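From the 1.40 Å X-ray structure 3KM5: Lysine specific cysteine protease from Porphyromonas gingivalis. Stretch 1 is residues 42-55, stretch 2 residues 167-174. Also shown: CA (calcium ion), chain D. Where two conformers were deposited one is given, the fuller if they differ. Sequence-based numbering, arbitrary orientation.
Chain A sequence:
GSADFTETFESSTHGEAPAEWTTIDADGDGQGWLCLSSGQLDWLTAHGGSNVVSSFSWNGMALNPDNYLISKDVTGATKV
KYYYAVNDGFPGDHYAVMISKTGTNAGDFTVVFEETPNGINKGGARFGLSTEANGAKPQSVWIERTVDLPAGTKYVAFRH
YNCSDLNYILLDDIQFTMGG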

# COMPACT_ATOMS: atom_id res chain seq x y z
N ASP A 42 2.40 1.37 -18.22
CA ASP A 42 1.44 2.19 -18.94
C ASP A 42 0.11 2.30 -18.19
O ASP A 42 -0.53 3.35 -18.22
CB ASP A 42 1.20 1.64 -20.36
N TRP A 43 -0.28 1.22 -17.49
CA TRP A 43 -1.59 1.16 -16.82
C TRP A 43 -1.71 2.03 -15.57
O TRP A 43 -2.79 2.37 -15.15
CB TRP A 43 -2.01 -0.29 -16.48
CG TRP A 43 -1.14 -1.09 -15.52
CD1 TRP A 43 -0.16 -1.97 -15.86
CD2 TRP A 43 -1.21 -1.10 -14.08
NE1 TRP A 43 0.39 -2.53 -14.72
CE2 TRP A 43 -0.24 -2.01 -13.62
CE3 TRP A 43 -1.99 -0.42 -13.14
CZ2 TRP A 43 -0.05 -2.26 -12.25
CZ3 TRP A 43 -1.81 -0.69 -11.79
CH2 TRP A 43 -0.84 -1.59 -11.36
N LEU A 44 -0.57 2.40 -15.02
CA LEU A 44 -0.53 3.06 -13.72
C LEU A 44 -0.54 4.60 -13.82
O LEU A 44 0.23 5.17 -14.61
CB LEU A 44 0.74 2.61 -13.03
CG LEU A 44 1.02 3.23 -11.65
CD1 LEU A 44 -0.02 2.77 -10.61
CD2 LEU A 44 2.45 2.93 -11.22
N THR A 45 -1.36 5.23 -12.98
CA THR A 45 -1.27 6.66 -12.69
C THR A 45 -1.18 6.83 -11.17
O THR A 45 -2.01 6.31 -10.44
CB THR A 45 -2.49 7.42 -13.23
OG1 THR A 45 -2.62 7.14 -14.63
CG2 THR A 45 -2.32 8.94 -13.07
N ALA A 46 -0.18 7.57 -10.72
CA ALA A 46 -0.00 7.85 -9.29
C ALA A 46 -0.98 8.89 -8.81
O ALA A 46 -1.51 9.67 -9.62
CB ALA A 46 1.41 8.33 -9.02
N HIS A 47 -1.18 8.94 -7.50
CA HIS A 47 -2.02 9.99 -6.92
C HIS A 47 -1.30 11.33 -7.05
O HIS A 47 -1.89 12.36 -7.39
CB HIS A 47 -2.29 9.74 -5.45
CG HIS A 47 -3.16 10.78 -4.83
ND1 HIS A 47 -2.71 11.69 -3.90
CD2 HIS A 47 -4.47 11.07 -5.04
CE1 HIS A 47 -3.69 12.51 -3.58
NE2 HIS A 47 -4.78 12.13 -4.23
N GLY A 48 -0.00 11.31 -6.74
CA GLY A 48 0.86 12.46 -6.94
C GLY A 48 2.17 12.07 -7.59
O GLY A 48 2.70 11.00 -7.35
N GLY A 49 2.74 12.93 -8.44
CA GLY A 49 3.97 12.57 -9.13
C GLY A 49 3.85 11.33 -9.99
O GLY A 49 2.78 11.12 -10.58
N SER A 50 4.93 10.55 -10.08
CA SER A 50 4.92 9.35 -10.91
C SER A 50 4.87 8.05 -10.12
O SER A 50 4.53 7.00 -10.68
CB SER A 50 6.12 9.31 -11.87
OG SER A 50 7.34 9.11 -11.18
N ASN A 51 5.18 8.11 -8.83
CA ASN A 51 5.39 6.88 -8.05
C ASN A 51 4.33 6.57 -6.99
O ASN A 51 3.79 7.44 -6.33
CB ASN A 51 6.75 6.96 -7.35
CG ASN A 51 7.94 6.86 -8.34
OD1 ASN A 51 7.74 6.81 -9.54
ND2 ASN A 51 9.14 6.81 -7.83
N VAL A 52 4.10 5.28 -6.83
CA VAL A 52 3.27 4.76 -5.71
C VAL A 52 3.99 3.61 -5.04
O VAL A 52 5.04 3.20 -5.50
CB VAL A 52 1.90 4.25 -6.25
CG1 VAL A 52 1.20 5.39 -7.04
CG2 VAL A 52 2.13 3.00 -7.10
N VAL A 53 3.41 3.05 -3.98
CA VAL A 53 3.82 1.72 -3.50
C VAL A 53 2.64 0.74 -3.74
O VAL A 53 1.47 1.16 -3.73
CB VAL A 53 4.29 1.77 -2.04
CG1 VAL A 53 3.11 1.93 -1.06
CG2 VAL A 53 5.19 0.56 -1.68
N SER A 54 2.95 -0.55 -3.95
CA SER A 54 1.94 -1.51 -4.43
C SER A 54 2.15 -2.84 -3.75
O SER A 54 3.26 -3.20 -3.40
CB SER A 54 2.12 -1.72 -5.94
OG SER A 54 3.34 -2.41 -6.22
N SER A 55 1.04 -3.57 -3.61
CA SER A 55 1.05 -4.96 -3.20
C SER A 55 -0.10 -5.68 -3.95
O SER A 55 -1.18 -5.16 -4.11
CB SER A 55 0.89 -5.07 -1.68
OG SER A 55 0.84 -6.45 -1.27
N ASN A 167 -6.81 -7.93 -7.19
CA ASN A 167 -5.71 -7.43 -8.03
C ASN A 167 -4.59 -6.77 -7.24
O ASN A 167 -3.55 -7.40 -7.05
CB ASN A 167 -6.25 -6.59 -9.21
CG ASN A 167 -5.26 -6.41 -10.37
OD1 ASN A 167 -5.61 -5.73 -11.37
ND2 ASN A 167 -4.06 -7.00 -10.29
N TYR A 168 -4.80 -5.54 -6.79
CA TYR A 168 -3.72 -4.79 -6.12
C TYR A 168 -4.35 -3.81 -5.16
O TYR A 168 -5.54 -3.45 -5.25
CB TYR A 168 -2.79 -4.03 -7.11
CG TYR A 168 -3.53 -3.10 -8.02
CD1 TYR A 168 -3.99 -1.90 -7.54
CD2 TYR A 168 -3.82 -3.43 -9.34
CE1 TYR A 168 -4.67 -1.04 -8.30
CE2 TYR A 168 -4.51 -2.55 -10.15
CZ TYR A 168 -4.95 -1.35 -9.62
OH TYR A 168 -5.69 -0.45 -10.37
N ILE A 169 -3.52 -3.39 -4.20
CA ILE A 169 -3.72 -2.13 -3.48
C ILE A 169 -2.50 -1.24 -3.70
O ILE A 169 -1.35 -1.68 -3.61
CB ILE A 169 -4.03 -2.34 -2.01
CG1 ILE A 169 -4.25 -1.01 -1.31
CG2 ILE A 169 -2.97 -3.15 -1.27
CD1 ILE A 169 -5.02 -1.10 -0.02
N LEU A 170 -2.76 0.02 -4.06
CA LEU A 170 -1.70 1.03 -4.17
C LEU A 170 -1.86 2.03 -3.03
O LEU A 170 -3.01 2.35 -2.66
CB LEU A 170 -1.82 1.80 -5.48
CG LEU A 170 -2.00 0.96 -6.73
CD1 LEU A 170 -2.16 1.86 -7.98
CD2 LEU A 170 -0.86 -0.01 -6.90
N LEU A 171 -0.75 2.62 -2.55
CA LEU A 171 -0.77 3.71 -1.59
C LEU A 171 0.07 4.84 -2.11
O LEU A 171 1.06 4.61 -2.79
CB LEU A 171 -0.25 3.32 -0.20
CG LEU A 171 -0.88 2.10 0.42
CD1 LEU A 171 -0.10 1.61 1.64
CD2 LEU A 171 -2.31 2.40 0.84
N ASP A 172 -0.32 6.06 -1.77
CA ASP A 172 0.50 7.23 -2.11
C ASP A 172 0.18 8.35 -1.13
O ASP A 172 -0.84 8.36 -0.47
CB ASP A 172 0.21 7.61 -3.56
CG ASP A 172 1.31 8.47 -4.20
OD1 ASP A 172 2.37 8.67 -3.57
OD2 ASP A 172 1.11 8.86 -5.37
N ASP A 173 1.10 9.30 -1.04
CA ASP A 173 0.90 10.54 -0.30
C ASP A 173 0.47 10.26 1.14
O ASP A 173 -0.55 10.76 1.66
CB ASP A 173 -0.07 11.49 -1.06
CG ASP A 173 0.58 12.08 -2.29
OD1 ASP A 173 1.80 12.25 -2.29
OD2 ASP A 173 -0.11 12.27 -3.32
N ILE A 174 1.31 9.49 1.82
CA ILE A 174 1.09 9.11 3.20
C ILE A 174 1.65 10.18 4.16
O ILE A 174 2.89 10.31 4.30
CB ILE A 174 1.76 7.74 3.53
CG1 ILE A 174 1.35 6.67 2.51
CG2 ILE A 174 1.45 7.35 4.97
CD1 ILE A 174 2.17 5.42 2.62
CA CA D . 3.59 9.64 -5.50
O HOH W 1 3.11 11.72 -4.48

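Stretches 42-55 and 167-174 join as neighbouring antiparallel strands at one end and around a calcium ion at the other, burying 669 Å² between them. The strand pairing is regular: Val 53 N donates to Leu 171 O (3.1 Å) and Leu 171 N to Val 53 O (2.9 Å), and the same pair of hydrogen bonds recurs, from Ser 55 N to Ile 169 O (3.0 Å) and from Ile 169 N to Ser 55 O (2.9 Å). Between these pairs Ser 54 faces Leu 170 without backbone hydrogen bonds.

Leu 170 is the principal bump. On the face shared with Ser 54, Leu 170 CD1 meets Leu 44 CD1 at 3.5 Å, while Leu 170 CD2 lies 3.6 Å from Ser 54 CB and 4.2 Å from Val 52 CG2. The branched leucine thus fills a hollow lined by the loop and the strand, and the small serine leaves it room. Just before Leu 44 in the loop, Trp 43 points toward the second stretch and its CZ3 reaches Tyr 168 CE2 (3.7 Å); the two rings are nearly parallel but slid apart, so they barely overlap. On the other face of the sheet, Val 53 CG1 packs on Leu 171 CB at 3.7 Å.

At the calcium end the turn wraps around the carboxylate of Asp 172. Asp 172 OD1 and OD2 bind the calcium ion at 2.5 and 2.6 Å, joined by Gly 48 O (2.5 Å) and Asn 51 O (2.4 Å), so that the metal bridges both stretches. Asp 172 OD2 also accepts a straight hydrogen bond from Gly 48 N (3.0 Å) and a weak one from His 47 N (3.1 Å). Asp 173 OD2 takes a 2.7 Å hydrogen bond from His 47 ND1, at the imidazole edge. Gly 48 suits this crowded corner: a CB there would sit 2.7 Å from Asp 173 OD2, a clash.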